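Obg-like ATPase 1 (Schizosaccharomyces pombe, PDB 1NI3) hydrolyses ATP and, less efficiently, GTP, and negatively regulates the G2/M transition of the cell cycle. Local coordinates at residues A[12-17]-A[201-206]. Sequence-based numbering, arbitrary orientation.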
loop_
_atom_site.group_PDB
_atom_site.type_symbol
_atom_site.label_atom_id
_atom_site.label_comp_id
_atom_site.label_asym_id
_atom_site.label_seq_id
_atom_site.Cartn_x
_atom_site.Cartn_y
_atom_site.Cartn_z
ATOM N N VAL A 12 -17.116 4.562 0.833
ATOM C CA VAL A 12 -16.901 3.745 -0.378
ATOM C C VAL A 12 -15.601 2.928 -0.267
ATOM O O VAL A 12 -14.603 3.392 0.296
ATOM C CB VAL A 12 -16.807 4.604 -1.685
ATOM C CG1 VAL A 12 -16.373 3.734 -2.864
ATOM C CG2 VAL A 12 -18.158 5.240 -1.991
ATOM N N GLN A 13 -15.624 1.706 -0.801
ATOM C CA GLN A 13 -14.459 0.819 -0.772
ATOM C C GLN A 13 -14.048 0.404 -2.166
ATOM O O GLN A 13 -14.879 0.031 -2.989
ATOM C CB GLN A 13 -14.731 -0.409 0.097
ATOM C CG GLN A 13 -14.450 -0.122 1.551
ATOM C CD GLN A 13 -13.081 0.494 1.728
ATOM O OE1 GLN A 13 -12.063 -0.165 1.519
ATOM N NE2 GLN A 13 -13.048 1.776 2.078
ATOM N N TRP A 14 -12.746 0.443 -2.402
ATOM C CA TRP A 14 -12.185 0.153 -3.704
ATOM C C TRP A 14 -11.019 -0.831 -3.619
ATOM O O TRP A 14 -10.197 -0.742 -2.716
ATOM C CB TRP A 14 -11.741 1.490 -4.295
ATOM C CG TRP A 14 -11.026 1.428 -5.562
ATOM C CD1 TRP A 14 -9.742 1.050 -5.754
ATOM C CD2 TRP A 14 -11.555 1.756 -6.851
ATOM N NE1 TRP A 14 -9.432 1.107 -7.089
ATOM C CE2 TRP A 14 -10.540 1.520 -7.791
ATOM C CE3 TRP A 14 -12.807 2.198 -7.306
ATOM C CZ2 TRP A 14 -10.709 1.733 -9.160
ATOM C CZ3 TRP A 14 -12.982 2.415 -8.664
ATOM C CH2 TRP A 14 -11.940 2.164 -9.580
ATOM N N GLY A 15 -10.946 -1.770 -4.554
ATOM C CA GLY A 15 -9.857 -2.725 -4.518
ATOM C C GLY A 15 -10.253 -4.127 -4.097
ATOM O O GLY A 15 -11.432 -4.456 -3.965
ATOM N N ARG A 16 -9.246 -4.960 -3.887
ATOM C CA ARG A 16 -9.456 -6.345 -3.506
ATOM C C ARG A 16 -9.955 -6.493 -2.055
ATOM O O ARG A 16 -9.555 -5.741 -1.166
ATOM C CB ARG A 16 -8.136 -7.096 -3.738
ATOM C CG ARG A 16 -8.085 -8.543 -3.331
ATOM C CD ARG A 16 -7.408 -9.395 -4.418
ATOM N NE ARG A 16 -6.122 -8.872 -4.881
ATOM C CZ ARG A 16 -5.494 -9.325 -5.971
ATOM N NH1 ARG A 16 -6.036 -10.298 -6.696
ATOM N NH2 ARG A 16 -4.326 -8.818 -6.347
ATOM N N PRO A 17 -10.882 -7.434 -1.815
ATOM C CA PRO A 17 -11.465 -7.718 -0.497
ATOM C C PRO A 17 -10.461 -8.314 0.474
ATOM O O PRO A 17 -9.557 -9.052 0.063
ATOM C CB PRO A 17 -12.566 -8.729 -0.811
ATOM C CG PRO A 17 -12.983 -8.347 -2.184
ATOM C CD PRO A 17 -11.656 -8.110 -2.868
ATOM N N GLN A 201 -6.850 8.080 -18.811
ATOM C CA GLN A 201 -6.397 8.176 -17.414
ATOM C C GLN A 201 -6.668 6.891 -16.620
ATOM O O GLN A 201 -7.639 6.181 -16.886
ATOM C CB GLN A 201 -7.082 9.343 -16.699
ATOM C CG GLN A 201 -6.458 10.693 -16.978
ATOM C CD GLN A 201 -6.628 11.663 -15.815
ATOM O OE1 GLN A 201 -6.149 11.411 -14.706
ATOM N NE2 GLN A 201 -7.303 12.779 -16.068
ATOM N N PRO A 202 -5.811 6.581 -15.632
ATOM C CA PRO A 202 -6.005 5.372 -14.831
ATOM C C PRO A 202 -7.403 5.300 -14.237
ATOM O O PRO A 202 -7.915 6.277 -13.693
ATOM C CB PRO A 202 -4.896 5.460 -13.784
ATOM C CG PRO A 202 -4.517 6.900 -13.771
ATOM C CD PRO A 202 -4.602 7.300 -15.206
ATOM N N ILE A 203 -8.015 4.126 -14.362
ATOM C CA ILE A 203 -9.377 3.884 -13.888
ATOM C C ILE A 203 -9.612 4.314 -12.431
ATOM O O ILE A 203 -10.716 4.743 -12.067
ATOM C CB ILE A 203 -9.755 2.377 -14.054
ATOM C CG1 ILE A 203 -11.245 2.248 -14.345
ATOM C CG2 ILE A 203 -9.378 1.586 -12.814
ATOM C CD1 ILE A 203 -11.643 2.775 -15.721
ATOM N N ARG A 204 -8.578 4.219 -11.600
ATOM C CA ARG A 204 -8.727 4.593 -10.206
ATOM C C ARG A 204 -9.041 6.080 -10.060
ATOM O O ARG A 204 -9.385 6.544 -8.970
ATOM C CB ARG A 204 -7.456 4.268 -9.439
ATOM C CG ARG A 204 -6.268 5.126 -9.772
ATOM C CD ARG A 204 -5.209 4.907 -8.722
ATOM N NE ARG A 204 -4.031 5.726 -8.949
ATOM C CZ ARG A 204 -3.051 5.399 -9.781
ATOM N NH1 ARG A 204 -3.106 4.261 -10.464
ATOM N NH2 ARG A 204 -2.016 6.213 -9.934
ATOM N N LYS A 205 -8.938 6.821 -11.160
ATOM C CA LYS A 205 -9.190 8.256 -11.134
ATOM C C LYS A 205 -10.574 8.682 -11.608
ATOM O O LYS A 205 -10.965 9.839 -11.441
ATOM C CB LYS A 205 -8.125 8.979 -11.960
ATOM C CG LYS A 205 -6.701 8.694 -11.513
ATOM C CD LYS A 205 -6.432 9.217 -10.108
ATOM C CE LYS A 205 -4.985 8.980 -9.686
ATOM N NZ LYS A 205 -4.748 9.374 -8.270
ATOM N N GLY A 206 -11.313 7.753 -12.196
ATOM C CA GLY A 206 -12.636 8.088 -12.678
ATOM C C GLY A 206 -13.577 8.348 -11.527
ATOM O O GLY A 206 -13.235 8.131 -10.366
#
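A chi1 of 174°, which sets CG of Trp14 opposite its backbone N, and a chi2 of -75° carry the indole out of the N-terminal loop, where its six-membered ring meets Ile203 and Arg204. These two lie in a short 3-10 turn, 203-205, within the connection from helix 179-199 to helix 210-217 in the OBG-type G domain, which has the P-loop NTPase fold. The contact thus joins the loop before strand 22-27 to the connection that follows the long helical hairpin, away from the predicted nucleotide-binding loop. The backbones stay well apart, with the CA atoms of Trp14 and Arg204 8.6 Å from each other, and the indole spans the gap. CG2 of Ile203 comes in at the ring edge, in its plane, 3.9 Å from CZ2 of Trp14, and the two side chains cross at about a right angle. The same CZ2 also approaches CA of Arg204 obliquely at 3.6 Å. Arg204 CB lies a little farther off, 4.1 Å from CZ2 of Trp14; beyond it the extended chain leads away to a weak, long ion pair with Asp260. No hydrogen bond links the segments: Trp14 NE1 instead donates to the carbonyl O of Ala224, a bond consistent with the way the indole is turned, while Val213 of helix 210-217 also touches this side chain. Were Trp14 replaced by an alanine, Ala224 O would probably lose its indole donor and a gap would open beside Ile203 CG2. Ile203 O accepts from Gly206 N within the turn and from Trp208 NE1, and it lies 3.8 Å from CH2 of Trp14.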